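PDB 4MR0: plasmin and fibronectin-binding protein A from Streptococcus pneumoniae, which acts as a fibronectin-dependent adhesin and invasin that binds human fibronectin, plasmin, plasminogen and serum albumin. Local coordinates for residues 427-433 against 459-465; 450-455 against 484-488; 488-494 against 511-516; 494-500 against 517-523; 549-553 against 564-568. The contacts are given in a common frame with arbitrary orientation. Residues are numbered along the deposited sequence.

Contact 1: 427-433 against 459-465; sequences LNKQVVI and GKVSDIT
Backbone hydrogen bonds carry the pairing: Q430 N to S462 O (3.0 Å), V431 N to D463 O (2.9 Å), T465 N to V431 O (2.8 Å) and I433 N to T465 O (2.8 Å), with a weak bond from S462 N to N428 O (3.4 Å). K429, chi1 m and chi4 p, curls its NZ to K460 O (3.1 Å) and L427 O (2.8 Å), besides its salt bridge with D426; a water 2.9 Å from K429 NZ and 3.0 Å from K460 N joins the two segments. Strands 431-433 and 462-465 run parallel (11°, axes 4.8 Å apart), successive rungs of the parallel beta-helix. The register pairs K429 with S462, V431 with I464 and V432 with T465. At the stacked corner, Q430 (59/61) and D463 (58/64) share left-handed backbone angles. V431 CB meets I464 CD1 at 3.9 Å on one face, while V432 and T465 lie on the other. L427 CB touches V461 CG2 (3.9 Å), and a beta-carbon on G459 would clash with L427 CG.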
# COMPACT_ATOMS: atom_id res chain seq x y z
N LEU A 427 -0.81 10.39 14.97
CA LEU A 427 -1.45 9.21 14.41
C LEU A 427 -2.47 9.58 13.34
O LEU A 427 -2.86 10.74 13.22
CB LEU A 427 -2.12 8.39 15.53
CG LEU A 427 -1.16 7.99 16.67
CD1 LEU A 427 -1.97 7.36 17.80
CD2 LEU A 427 -0.10 7.03 16.15
N ASN A 428 -2.90 8.59 12.57
CA ASN A 428 -3.86 8.79 11.47
C ASN A 428 -5.03 9.71 11.78
O ASN A 428 -5.72 9.55 12.78
CB ASN A 428 -4.43 7.44 11.01
CG ASN A 428 -3.38 6.52 10.43
OD1 ASN A 428 -2.50 6.94 9.69
ND2 ASN A 428 -3.50 5.23 10.73
N LYS A 429 -5.27 10.68 10.89
CA LYS A 429 -6.39 11.60 11.03
C LYS A 429 -6.97 11.90 9.65
O LYS A 429 -6.24 11.87 8.65
CB LYS A 429 -5.96 12.91 11.69
CG LYS A 429 -5.51 12.77 13.14
CD LYS A 429 -5.00 14.10 13.68
CE LYS A 429 -4.29 13.90 15.01
NZ LYS A 429 -3.13 12.97 14.84
N GLN A 430 -8.26 12.20 9.60
CA GLN A 430 -8.91 12.52 8.34
C GLN A 430 -8.78 11.37 7.35
O GLN A 430 -8.18 11.51 6.28
CB GLN A 430 -8.30 13.79 7.74
CG GLN A 430 -8.50 15.03 8.62
CD GLN A 430 -7.68 16.22 8.16
OE1 GLN A 430 -6.71 16.61 8.81
NE2 GLN A 430 -8.06 16.79 7.02
N VAL A 431 -9.33 10.22 7.72
CA VAL A 431 -9.29 9.06 6.86
C VAL A 431 -10.71 8.75 6.41
O VAL A 431 -11.61 8.61 7.24
CB VAL A 431 -8.72 7.81 7.58
CG1 VAL A 431 -8.78 6.61 6.65
CG2 VAL A 431 -7.28 8.07 8.03
N VAL A 432 -10.89 8.65 5.10
CA VAL A 432 -12.20 8.33 4.55
C VAL A 432 -12.10 7.02 3.79
O VAL A 432 -11.26 6.86 2.90
CB VAL A 432 -12.69 9.45 3.59
CG1 VAL A 432 -14.02 9.06 2.94
CG2 VAL A 432 -12.84 10.75 4.36
N ILE A 433 -12.94 6.07 4.18
CA ILE A 433 -13.01 4.75 3.57
C ILE A 433 -14.44 4.69 3.04
O ILE A 433 -15.38 4.45 3.80
CB ILE A 433 -12.77 3.66 4.63
CG1 ILE A 433 -11.38 3.85 5.24
CG2 ILE A 433 -12.88 2.28 4.00
CD1 ILE A 433 -11.14 3.03 6.50
N GLY A 459 -0.70 9.51 21.28
CA GLY A 459 -1.29 10.28 20.20
C GLY A 459 -2.79 10.08 20.08
O GLY A 459 -3.42 9.44 20.93
N LYS A 460 -3.38 10.61 19.01
CA LYS A 460 -4.81 10.47 18.78
C LYS A 460 -5.18 10.18 17.33
O LYS A 460 -4.55 10.68 16.40
CB LYS A 460 -5.53 11.75 19.22
CG LYS A 460 -5.42 12.05 20.71
CD LYS A 460 -6.14 13.34 21.06
CE LYS A 460 -5.94 13.71 22.52
NZ LYS A 460 -6.63 14.99 22.88
N VAL A 461 -6.20 9.35 17.17
CA VAL A 461 -6.75 8.97 15.86
C VAL A 461 -8.11 9.66 15.82
O VAL A 461 -8.94 9.46 16.71
CB VAL A 461 -6.94 7.43 15.77
CG1 VAL A 461 -7.69 7.07 14.49
CG2 VAL A 461 -5.59 6.73 15.80
N SER A 462 -8.35 10.47 14.79
CA SER A 462 -9.61 11.18 14.70
C SER A 462 -10.04 11.50 13.27
O SER A 462 -9.26 11.35 12.33
CB SER A 462 -9.52 12.49 15.49
OG SER A 462 -8.42 13.25 15.04
N ASP A 463 -11.29 11.93 13.13
CA ASP A 463 -11.86 12.28 11.83
C ASP A 463 -11.77 11.06 10.92
O ASP A 463 -11.09 11.06 9.90
CB ASP A 463 -11.11 13.47 11.23
CG ASP A 463 -11.26 14.72 12.06
OD1 ASP A 463 -12.39 15.26 12.13
OD2 ASP A 463 -10.26 15.17 12.66
N ILE A 464 -12.49 10.02 11.32
CA ILE A 464 -12.52 8.76 10.59
C ILE A 464 -13.93 8.58 10.02
O ILE A 464 -14.91 8.69 10.75
CB ILE A 464 -12.25 7.57 11.54
CG1 ILE A 464 -10.91 7.76 12.27
CG2 ILE A 464 -12.27 6.27 10.76
CD1 ILE A 464 -9.71 7.94 11.35
N THR A 465 -14.01 8.30 8.72
CA THR A 465 -15.30 8.11 8.07
C THR A 465 -15.34 6.81 7.28
O THR A 465 -14.49 6.57 6.41
CB THR A 465 -15.61 9.28 7.09
OG1 THR A 465 -15.71 10.51 7.81
CG2 THR A 465 -16.92 9.03 6.34
O HOH W 1 -1.98 12.79 17.55

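Contact 2: 450-455 against 484-488; sequences VAKDSA and ELLRV
Two short parallel strands, 450-451 and 484-486, stack as consecutive rungs on one wall of the parallel beta-helix. On the face turned to the interior, V450 (chi1 t) sets its CB 3.9 Å from L485 CD2, and V450 CG1 reaches V488 CG2 at 4.5 Å; I464 of the neighbouring wall packs against V450. On the other face A451 CB lies 3.4 Å from L486 CB. The register, V450 with L485 and A451 with L486 (CA-CA 5.1 and 4.4 Å), is held by V450 N to E484 O (3.0 Å), L486 N to V450 O (2.9 Å) and K452 N to L486 O (3.0 Å). Beyond the strands the chain turns, R487 adopting left-handed angles (54/47), and CB of K452 packs on CB of R487 at 3.8 Å. The K452 amine is engaged elsewhere, with Y457 O, and E484 OE1 with R449 and K446. The R487 side chain (chi1 m) extends along the 452-455 loop: A455 N lies over one face of the guanidinium, 3.5 Å from R487 CZ, while R487 NH1 donates to K452 O at 2.8 Å.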
# COMPACT_ATOMS: atom_id res chain seq x y z
N VAL A 450 -9.71 0.35 11.82
CA VAL A 450 -9.12 1.67 12.07
C VAL A 450 -8.90 1.66 13.57
O VAL A 450 -9.84 1.50 14.34
CB VAL A 450 -10.08 2.83 11.72
CG1 VAL A 450 -9.46 4.16 12.13
CG2 VAL A 450 -10.35 2.84 10.23
N ALA A 451 -7.65 1.82 14.00
CA ALA A 451 -7.42 1.76 15.42
C ALA A 451 -6.19 2.40 16.01
O ALA A 451 -5.23 2.72 15.31
CB ALA A 451 -7.45 0.29 15.85
N LYS A 452 -6.26 2.62 17.32
CA LYS A 452 -5.13 3.09 18.09
C LYS A 452 -5.04 1.82 18.93
O LYS A 452 -5.66 1.70 19.99
CB LYS A 452 -5.45 4.29 18.98
CG LYS A 452 -4.18 4.83 19.62
CD LYS A 452 -4.38 6.08 20.44
CE LYS A 452 -5.14 5.79 21.72
NZ LYS A 452 -5.07 6.98 22.62
N ASP A 453 -4.29 0.87 18.38
CA ASP A 453 -4.11 -0.47 18.94
C ASP A 453 -3.90 -0.61 20.44
O ASP A 453 -4.23 -1.65 21.01
CB ASP A 453 -2.97 -1.17 18.18
CG ASP A 453 -3.02 -0.91 16.69
OD1 ASP A 453 -2.74 0.24 16.28
OD2 ASP A 453 -3.36 -1.84 15.92
N SER A 454 -3.37 0.42 21.09
CA SER A 454 -3.15 0.35 22.53
C SER A 454 -3.54 1.63 23.26
O SER A 454 -3.31 2.74 22.78
CB SER A 454 -1.67 0.04 22.82
OG SER A 454 -1.39 0.13 24.21
N ALA A 455 -4.14 1.45 24.44
CA ALA A 455 -4.55 2.58 25.26
C ALA A 455 -3.31 3.33 25.74
O ALA A 455 -3.39 4.48 26.17
CB ALA A 455 -5.35 2.08 26.46
N GLU A 484 -14.06 -2.99 12.41
CA GLU A 484 -13.59 -2.67 13.75
C GLU A 484 -13.06 -1.25 13.84
O GLU A 484 -12.22 -0.82 13.05
CB GLU A 484 -12.49 -3.64 14.18
CG GLU A 484 -11.63 -3.09 15.33
CD GLU A 484 -10.50 -4.02 15.72
OE1 GLU A 484 -9.82 -4.56 14.82
OE2 GLU A 484 -10.28 -4.19 16.94
N LEU A 485 -13.56 -0.52 14.84
CA LEU A 485 -13.14 0.85 15.09
C LEU A 485 -12.72 0.87 16.55
O LEU A 485 -13.55 0.79 17.45
CB LEU A 485 -14.31 1.80 14.82
CG LEU A 485 -14.64 1.73 13.33
CD1 LEU A 485 -16.12 1.85 13.09
CD2 LEU A 485 -13.85 2.81 12.60
N LEU A 486 -11.41 0.98 16.75
CA LEU A 486 -10.83 0.96 18.09
C LEU A 486 -10.13 2.25 18.50
O LEU A 486 -9.19 2.70 17.85
CB LEU A 486 -9.86 -0.22 18.18
CG LEU A 486 -9.07 -0.41 19.48
CD1 LEU A 486 -10.02 -0.70 20.64
CD2 LEU A 486 -8.08 -1.56 19.29
N ARG A 487 -10.61 2.82 19.60
CA ARG A 487 -10.08 4.04 20.19
C ARG A 487 -9.97 5.27 19.30
O ARG A 487 -8.93 5.94 19.29
CB ARG A 487 -8.72 3.76 20.84
CG ARG A 487 -8.79 2.72 21.94
CD ARG A 487 -7.54 2.72 22.80
NE ARG A 487 -7.55 1.54 23.66
CZ ARG A 487 -7.19 0.33 23.26
NH1 ARG A 487 -6.78 0.13 22.02
NH2 ARG A 487 -7.27 -0.70 24.10
N VAL A 488 -11.04 5.57 18.57
CA VAL A 488 -11.06 6.76 17.74
C VAL A 488 -11.44 7.87 18.73
O VAL A 488 -12.46 7.78 19.42
CB VAL A 488 -12.12 6.65 16.62
CG1 VAL A 488 -12.17 7.94 15.81
CG2 VAL A 488 -11.78 5.47 15.71

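Contact 3: 488-494 against 511-516; sequences VSDNLVV and SKGKIT
D490 OD1, not D490 O, accepts K514 N (2.8 Å); with chi1 t, it also takes N491 N of its own segment (2.8 Å, 130°). At the start, V488 N donates to S511 OG (3.2 Å) and V488 O receives K512 N (2.8 Å). S489 O and K512 O, two acceptors 3.0 Å apart, do not bond; toward the preceding rung, S489 and D490 have backbone bonds with V461 and D463. From L492 on, the regular parallel ladder of the beta-helix takes over: L492 N to K514 O, T516 N to L492 O and V494 N to T516 O, all 2.9 Å, with L492 opposite I515 and V493 opposite T516 (both CA-CA 4.8 Å). A water bonded to L492 O (2.9 Å) and T516 OG1 (2.6 Å) spans the ladder. N491 makes the corner with left-handed angles (51/61). G513 has phi +67°, and a beta-carbon there would lie 2.5 Å from D490 OD1; G513 O is hydrogen-bonded to Y560 OH. Inside, L492 CD2 is 4.4 Å from I515 CG2.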
# COMPACT_ATOMS: atom_id res chain seq x y z
N VAL A 488 -11.04 5.57 18.57
CA VAL A 488 -11.06 6.76 17.74
C VAL A 488 -11.44 7.87 18.73
O VAL A 488 -12.46 7.78 19.42
CB VAL A 488 -12.12 6.65 16.62
CG1 VAL A 488 -12.17 7.94 15.81
CG2 VAL A 488 -11.78 5.47 15.71
N SER A 489 -10.61 8.90 18.80
CA SER A 489 -10.79 10.01 19.73
C SER A 489 -11.88 11.03 19.45
O SER A 489 -12.35 11.70 20.36
CB SER A 489 -9.47 10.76 19.90
OG SER A 489 -8.44 9.92 20.38
N ASP A 490 -12.26 11.17 18.19
CA ASP A 490 -13.28 12.17 17.87
C ASP A 490 -13.67 12.10 16.40
O ASP A 490 -12.91 11.62 15.56
CB ASP A 490 -12.72 13.56 18.20
CG ASP A 490 -13.80 14.62 18.32
OD1 ASP A 490 -15.00 14.29 18.30
OD2 ASP A 490 -13.43 15.81 18.46
N ASN A 491 -14.88 12.59 16.12
CA ASN A 491 -15.42 12.62 14.77
C ASN A 491 -15.36 11.31 14.00
O ASN A 491 -14.72 11.21 12.96
CB ASN A 491 -14.73 13.74 13.97
CG ASN A 491 -15.10 15.12 14.47
OD1 ASN A 491 -16.29 15.45 14.58
ND2 ASN A 491 -14.10 15.93 14.78
N LEU A 492 -16.04 10.30 14.53
CA LEU A 492 -16.12 9.00 13.88
C LEU A 492 -17.50 8.90 13.23
O LEU A 492 -18.52 9.14 13.87
CB LEU A 492 -15.98 7.87 14.90
CG LEU A 492 -16.29 6.46 14.37
CD1 LEU A 492 -15.26 6.06 13.34
CD2 LEU A 492 -16.30 5.45 15.53
N VAL A 493 -17.51 8.55 11.94
CA VAL A 493 -18.76 8.39 11.20
C VAL A 493 -18.76 7.03 10.51
O VAL A 493 -17.88 6.73 9.69
CB VAL A 493 -18.94 9.49 10.11
CG1 VAL A 493 -20.16 9.17 9.24
CG2 VAL A 493 -19.09 10.85 10.77
N VAL A 494 -19.75 6.20 10.84
CA VAL A 494 -19.89 4.88 10.23
C VAL A 494 -21.33 4.84 9.76
O VAL A 494 -22.24 4.62 10.56
CB VAL A 494 -19.64 3.76 11.27
CG1 VAL A 494 -19.60 2.41 10.57
CG2 VAL A 494 -18.34 4.03 12.01
N SER A 511 -14.09 4.33 21.86
CA SER A 511 -14.01 5.57 21.10
C SER A 511 -14.63 6.72 21.90
O SER A 511 -15.57 6.51 22.67
CB SER A 511 -14.70 5.41 19.75
OG SER A 511 -14.04 4.40 18.99
N LYS A 512 -14.10 7.92 21.71
CA LYS A 512 -14.57 9.09 22.44
C LYS A 512 -14.98 10.21 21.49
O LYS A 512 -14.89 10.08 20.27
CB LYS A 512 -13.47 9.58 23.39
CG LYS A 512 -13.07 8.54 24.44
CD LYS A 512 -11.60 8.61 24.84
CE LYS A 512 -11.31 9.70 25.88
NZ LYS A 512 -9.91 9.60 26.38
N GLY A 513 -15.45 11.32 22.06
CA GLY A 513 -15.86 12.44 21.25
C GLY A 513 -17.09 12.16 20.41
O GLY A 513 -17.89 11.28 20.73
N LYS A 514 -17.22 12.89 19.31
CA LYS A 514 -18.37 12.74 18.42
C LYS A 514 -18.40 11.44 17.62
O LYS A 514 -17.48 11.12 16.86
CB LYS A 514 -18.45 13.94 17.46
CG LYS A 514 -19.72 13.95 16.63
CD LYS A 514 -19.93 15.28 15.94
CE LYS A 514 -21.29 15.32 15.27
NZ LYS A 514 -22.38 15.01 16.23
N ILE A 515 -19.49 10.70 17.80
CA ILE A 515 -19.70 9.44 17.11
C ILE A 515 -21.06 9.45 16.42
O ILE A 515 -22.07 9.86 17.01
CB ILE A 515 -19.63 8.27 18.10
CG1 ILE A 515 -18.24 8.22 18.74
CG2 ILE A 515 -19.96 6.96 17.39
CD1 ILE A 515 -18.05 7.11 19.75
N THR A 516 -21.08 9.00 15.17
CA THR A 516 -22.31 8.96 14.38
C THR A 516 -22.35 7.67 13.59
O THR A 516 -21.48 7.41 12.77
CB THR A 516 -22.38 10.13 13.38
OG1 THR A 516 -22.13 11.37 14.05
CG2 THR A 516 -23.77 10.20 12.74
O HOH W 2 -19.55 11.81 14.27

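Contact 4: 494-500 against 517-523; sequences VSENSIF and VLNNQFY
F500 lays one face of its ring against Y523 in an offset stack: centroids 4.5 Å apart, planes at 20°, F500 CE2 to Y523 CD2 at 3.3 Å, both residues at chi1 m. At the turn preceding this pair's strands lies an asparagine ladder of the kind known in parallel beta-helices, built from N497 and N520, which share one rotamer (chi1 m, chi2 -73° and -74°). N520 OD1 receives N497 N (2.9 Å) and N497 ND2 (3.0 Å), and N520 ND2 donates to V494 O (3.1 Å); N497 repeats the pattern one coil back, its OD1 taking N469 N and its ND2 reaching V466 O. Before them, E496 (51/31) and N519 (45/56) have left-handed backbone angles, and E496 N binds L518 O (2.9 Å). Strands 498-500 and 521-523 run parallel (7°, axes 4.7 Å apart), pairing S498 with Q521, I499 with F522 and F500 with Y523 through Q521 N to N497 O (2.7 Å), I499 N to Q521 O (2.8 Å) and Y523 N to I499 O (2.9 Å). I499 CD1 approaches F522 CE1 (3.8 Å). On the side of the sheet carrying F500, Y523 OH gives Q521 OE1 a very short 2.5 Å hydrogen bond.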
# COMPACT_ATOMS: atom_id res chain seq x y z
N VAL A 494 -19.75 6.20 10.84
CA VAL A 494 -19.89 4.88 10.23
C VAL A 494 -21.33 4.84 9.76
O VAL A 494 -22.24 4.62 10.56
CB VAL A 494 -19.64 3.76 11.27
CG1 VAL A 494 -19.60 2.41 10.57
CG2 VAL A 494 -18.34 4.03 12.01
N SER A 495 -21.55 5.06 8.46
CA SER A 495 -22.91 5.11 7.96
C SER A 495 -23.16 4.53 6.58
O SER A 495 -22.27 4.50 5.73
CB SER A 495 -23.40 6.55 7.97
OG SER A 495 -23.25 7.13 9.25
N GLU A 496 -24.39 4.09 6.37
CA GLU A 496 -24.84 3.53 5.10
C GLU A 496 -23.99 2.42 4.51
O GLU A 496 -23.91 2.26 3.29
CB GLU A 496 -25.03 4.66 4.09
CG GLU A 496 -26.11 5.64 4.53
CD GLU A 496 -26.33 6.77 3.55
OE1 GLU A 496 -25.48 7.68 3.47
OE2 GLU A 496 -27.37 6.74 2.85
N ASN A 497 -23.36 1.64 5.38
CA ASN A 497 -22.55 0.52 4.92
C ASN A 497 -23.48 -0.69 4.84
O ASN A 497 -24.43 -0.81 5.62
CB ASN A 497 -21.41 0.25 5.91
CG ASN A 497 -20.42 1.41 6.00
OD1 ASN A 497 -19.62 1.62 5.08
ND2 ASN A 497 -20.47 2.15 7.09
N SER A 498 -23.22 -1.58 3.88
CA SER A 498 -24.01 -2.79 3.71
C SER A 498 -23.13 -4.00 4.01
O SER A 498 -22.09 -4.20 3.38
CB SER A 498 -24.56 -2.90 2.28
OG SER A 498 -25.55 -1.92 2.02
N ILE A 499 -23.55 -4.81 4.97
CA ILE A 499 -22.80 -6.00 5.35
C ILE A 499 -23.59 -7.29 5.15
O ILE A 499 -24.60 -7.52 5.82
CB ILE A 499 -22.35 -5.91 6.82
CG1 ILE A 499 -21.57 -4.61 7.05
CG2 ILE A 499 -21.49 -7.12 7.18
CD1 ILE A 499 -21.11 -4.40 8.47
N PHE A 500 -23.13 -8.13 4.22
CA PHE A 500 -23.80 -9.40 3.93
C PHE A 500 -22.99 -10.59 4.45
O PHE A 500 -22.01 -10.99 3.83
CB PHE A 500 -23.99 -9.60 2.42
CG PHE A 500 -24.84 -8.55 1.76
CD1 PHE A 500 -24.34 -7.28 1.50
CD2 PHE A 500 -26.14 -8.86 1.35
CE1 PHE A 500 -25.12 -6.32 0.85
CE2 PHE A 500 -26.93 -7.91 0.70
CZ PHE A 500 -26.42 -6.64 0.45
N VAL A 517 -23.36 6.85 13.86
CA VAL A 517 -23.53 5.58 13.17
C VAL A 517 -24.95 5.61 12.63
O VAL A 517 -25.91 5.43 13.38
CB VAL A 517 -23.35 4.40 14.14
CG1 VAL A 517 -23.54 3.08 13.40
CG2 VAL A 517 -21.96 4.46 14.76
N LEU A 518 -25.09 5.85 11.33
CA LEU A 518 -26.41 5.97 10.73
C LEU A 518 -26.77 5.09 9.55
O LEU A 518 -26.06 5.02 8.55
CB LEU A 518 -26.65 7.43 10.31
CG LEU A 518 -26.45 8.52 11.36
CD1 LEU A 518 -26.47 9.88 10.69
CD2 LEU A 518 -27.54 8.42 12.43
N ASN A 519 -27.91 4.42 9.70
CA ASN A 519 -28.49 3.58 8.67
C ASN A 519 -27.61 2.62 7.90
O ASN A 519 -27.55 2.65 6.67
CB ASN A 519 -29.25 4.48 7.71
CG ASN A 519 -30.17 5.45 8.44
OD1 ASN A 519 -30.97 5.04 9.28
ND2 ASN A 519 -30.07 6.73 8.12
N ASN A 520 -26.91 1.75 8.62
CA ASN A 520 -26.09 0.74 7.99
C ASN A 520 -27.08 -0.42 7.77
O ASN A 520 -28.13 -0.46 8.42
CB ASN A 520 -24.97 0.32 8.93
CG ASN A 520 -23.97 1.43 9.18
OD1 ASN A 520 -23.16 1.76 8.31
ND2 ASN A 520 -24.03 2.04 10.36
N GLN A 521 -26.77 -1.32 6.85
CA GLN A 521 -27.64 -2.46 6.56
C GLN A 521 -26.92 -3.77 6.85
O GLN A 521 -25.72 -3.91 6.58
CB GLN A 521 -28.09 -2.41 5.10
CG GLN A 521 -29.23 -1.44 4.83
CD GLN A 521 -29.46 -1.20 3.35
OE1 GLN A 521 -29.48 -2.15 2.55
NE2 GLN A 521 -29.66 0.06 2.97
N PHE A 522 -27.65 -4.73 7.41
CA PHE A 522 -27.07 -6.02 7.77
C PHE A 522 -27.93 -7.17 7.25
O PHE A 522 -29.16 -7.14 7.38
CB PHE A 522 -26.93 -6.13 9.29
CG PHE A 522 -26.22 -4.96 9.91
CD1 PHE A 522 -24.83 -4.95 10.02
CD2 PHE A 522 -26.93 -3.87 10.38
CE1 PHE A 522 -24.17 -3.86 10.59
CE2 PHE A 522 -26.29 -2.78 10.95
CZ PHE A 522 -24.90 -2.77 11.05
N TYR A 523 -27.29 -8.18 6.68
CA TYR A 523 -28.00 -9.34 6.14
C TYR A 523 -27.29 -10.64 6.48
O TYR A 523 -26.07 -10.75 6.36
CB TYR A 523 -28.09 -9.24 4.62
CG TYR A 523 -28.72 -7.96 4.12
CD1 TYR A 523 -30.10 -7.82 4.05
CD2 TYR A 523 -27.92 -6.89 3.72
CE1 TYR A 523 -30.67 -6.64 3.58
CE2 TYR A 523 -28.48 -5.71 3.26
CZ TYR A 523 -29.86 -5.59 3.19
OH TYR A 523 -30.42 -4.42 2.74

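Contact 5: 549-553 against 564-568; sequences GNFNI and TNNLS
T564, in the second arm of the hairpin 551-556/559-564 that packs against the last beta-helix coil, has its CA 5.0 Å from F551 CA, but its side chain makes no contact with 549-553. N565 is the central residue. Chi1 near +78° brings its ND2 to N550 OD1 at 3.0 Å and 170°, a nearly linear hydrogen bond, with a weak one to N552 OD1 at 3.0 Å (126°). The amide thus crosses the backbone at F551, with N565 ND2 3.1 Å from F551 CA. With N550 at chi1 t and N552 at chi1 m, both OD1 atoms lie 3.0 Å from N565 ND2. N566 (-93/73) is the centre of an inverse gamma turn, whose weak bond runs from L567 N to N565 O (3.2 Å); separately, L567 N bonds weakly to N565 OD1 (3.2 Å). This turn brings the chain back to N550: N550 ND2 donates weakly to L567 O (3.0 Å), and L567 CB lies 3.8 Å from N550 ND2. S568, poorly ordered, stays clear of the first segment. The first segment is also tied to the last beta-helix coil, N550 ND2 bonding N520 O and N552 OD1 receiving N519 N, while F551 packs on I530. With 269 Å² buried and three side-chain amides supplying the bonds between the segments, the contact is mainly polar and depends on side-chain orientation rather than on a regular strand ladder.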
# COMPACT_ATOMS: atom_id res chain seq x y z
N GLY A 549 -29.76 -5.86 17.16
CA GLY A 549 -30.42 -5.54 15.90
C GLY A 549 -29.80 -4.30 15.28
O GLY A 549 -28.74 -3.85 15.71
N ASN A 550 -30.47 -3.75 14.28
CA ASN A 550 -29.99 -2.56 13.61
C ASN A 550 -30.50 -1.31 14.33
O ASN A 550 -31.67 -1.24 14.70
CB ASN A 550 -30.47 -2.55 12.16
CG ASN A 550 -29.68 -1.60 11.28
OD1 ASN A 550 -29.04 -0.67 11.77
ND2 ASN A 550 -29.73 -1.83 9.97
N PHE A 551 -29.62 -0.35 14.53
CA PHE A 551 -29.98 0.90 15.18
C PHE A 551 -28.96 1.96 14.85
O PHE A 551 -27.95 1.68 14.20
CB PHE A 551 -30.08 0.74 16.71
CG PHE A 551 -28.81 0.25 17.36
CD1 PHE A 551 -28.50 -1.11 17.38
CD2 PHE A 551 -27.93 1.14 17.96
CE1 PHE A 551 -27.34 -1.57 17.99
CE2 PHE A 551 -26.76 0.70 18.58
CZ PHE A 551 -26.47 -0.66 18.60
N ASN A 552 -29.22 3.19 15.28
CA ASN A 552 -28.30 4.27 15.02
C ASN A 552 -27.75 4.84 16.31
O ASN A 552 -28.32 4.67 17.38
CB ASN A 552 -28.98 5.39 14.22
CG ASN A 552 -29.47 4.92 12.86
OD1 ASN A 552 -28.85 4.05 12.23
ND2 ASN A 552 -30.56 5.52 12.38
N ILE A 553 -26.61 5.50 16.19
CA ILE A 553 -25.97 6.13 17.33
C ILE A 553 -25.71 7.56 16.93
O ILE A 553 -25.28 7.83 15.81
CB ILE A 553 -24.62 5.48 17.66
CG1 ILE A 553 -24.81 4.00 17.98
CG2 ILE A 553 -23.97 6.21 18.83
CD1 ILE A 553 -23.52 3.23 18.15
N THR A 564 -33.72 4.30 17.05
CA THR A 564 -34.29 3.26 16.20
C THR A 564 -34.36 3.63 14.73
O THR A 564 -34.63 4.78 14.37
CB THR A 564 -35.72 2.88 16.68
OG1 THR A 564 -35.64 2.00 17.80
CG2 THR A 564 -36.50 2.20 15.56
N ASN A 565 -34.08 2.65 13.88
CA ASN A 565 -34.16 2.79 12.43
C ASN A 565 -34.74 1.45 12.01
O ASN A 565 -34.27 0.40 12.45
CB ASN A 565 -32.76 3.02 11.81
CG ASN A 565 -31.94 1.74 11.68
OD1 ASN A 565 -32.34 0.79 11.01
ND2 ASN A 565 -30.77 1.73 12.31
N ASN A 566 -35.79 1.47 11.18
CA ASN A 566 -36.39 0.22 10.77
C ASN A 566 -35.86 -0.35 9.46
O ASN A 566 -36.53 -0.33 8.43
CB ASN A 566 -37.92 0.34 10.72
CG ASN A 566 -38.55 0.29 12.11
OD1 ASN A 566 -38.69 1.31 12.78
ND2 ASN A 566 -38.90 -0.91 12.55
N LEU A 567 -34.64 -0.87 9.54
CA LEU A 567 -33.95 -1.48 8.42
C LEU A 567 -33.45 -2.82 8.95
O LEU A 567 -32.49 -2.87 9.72
CB LEU A 567 -32.75 -0.62 7.99
CG LEU A 567 -32.94 0.71 7.26
CD1 LEU A 567 -33.97 1.58 7.96
CD2 LEU A 567 -31.60 1.42 7.19
N SER A 568 -34.11 -3.91 8.56
CA SER A 568 -33.70 -5.22 9.03
C SER A 568 -33.63 -6.28 7.94
O SER A 568 -34.18 -6.10 6.85
CB SER A 568 -34.64 -5.70 10.14
OG SER A 568 -35.96 -5.88 9.65

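In the fold
Contacts 1, 3 and 4 lie along one curled parallel sheet, while contact 2 belongs to the adjoining one. Contact 3 stacks on contact 1 (centres about 10 Å apart) through V461 O to S489 N and I464 O to V493 N, probable hydrogen bonds of 2.7 and 2.9 Å. Contacts 1 and 2 meet across the core where I464 CG2 lies 3.8 Å from V450 CG1. Contact 2 passes into contact 3 through shared V488, and contact 3 into contact 4 through V494. Contact 5, centred about 9 Å from contact 4, joins it by N520 O to N550 ND2 (2.6 Å). A calcium ion lies about 7 Å from the side chain of V432 in contact 1.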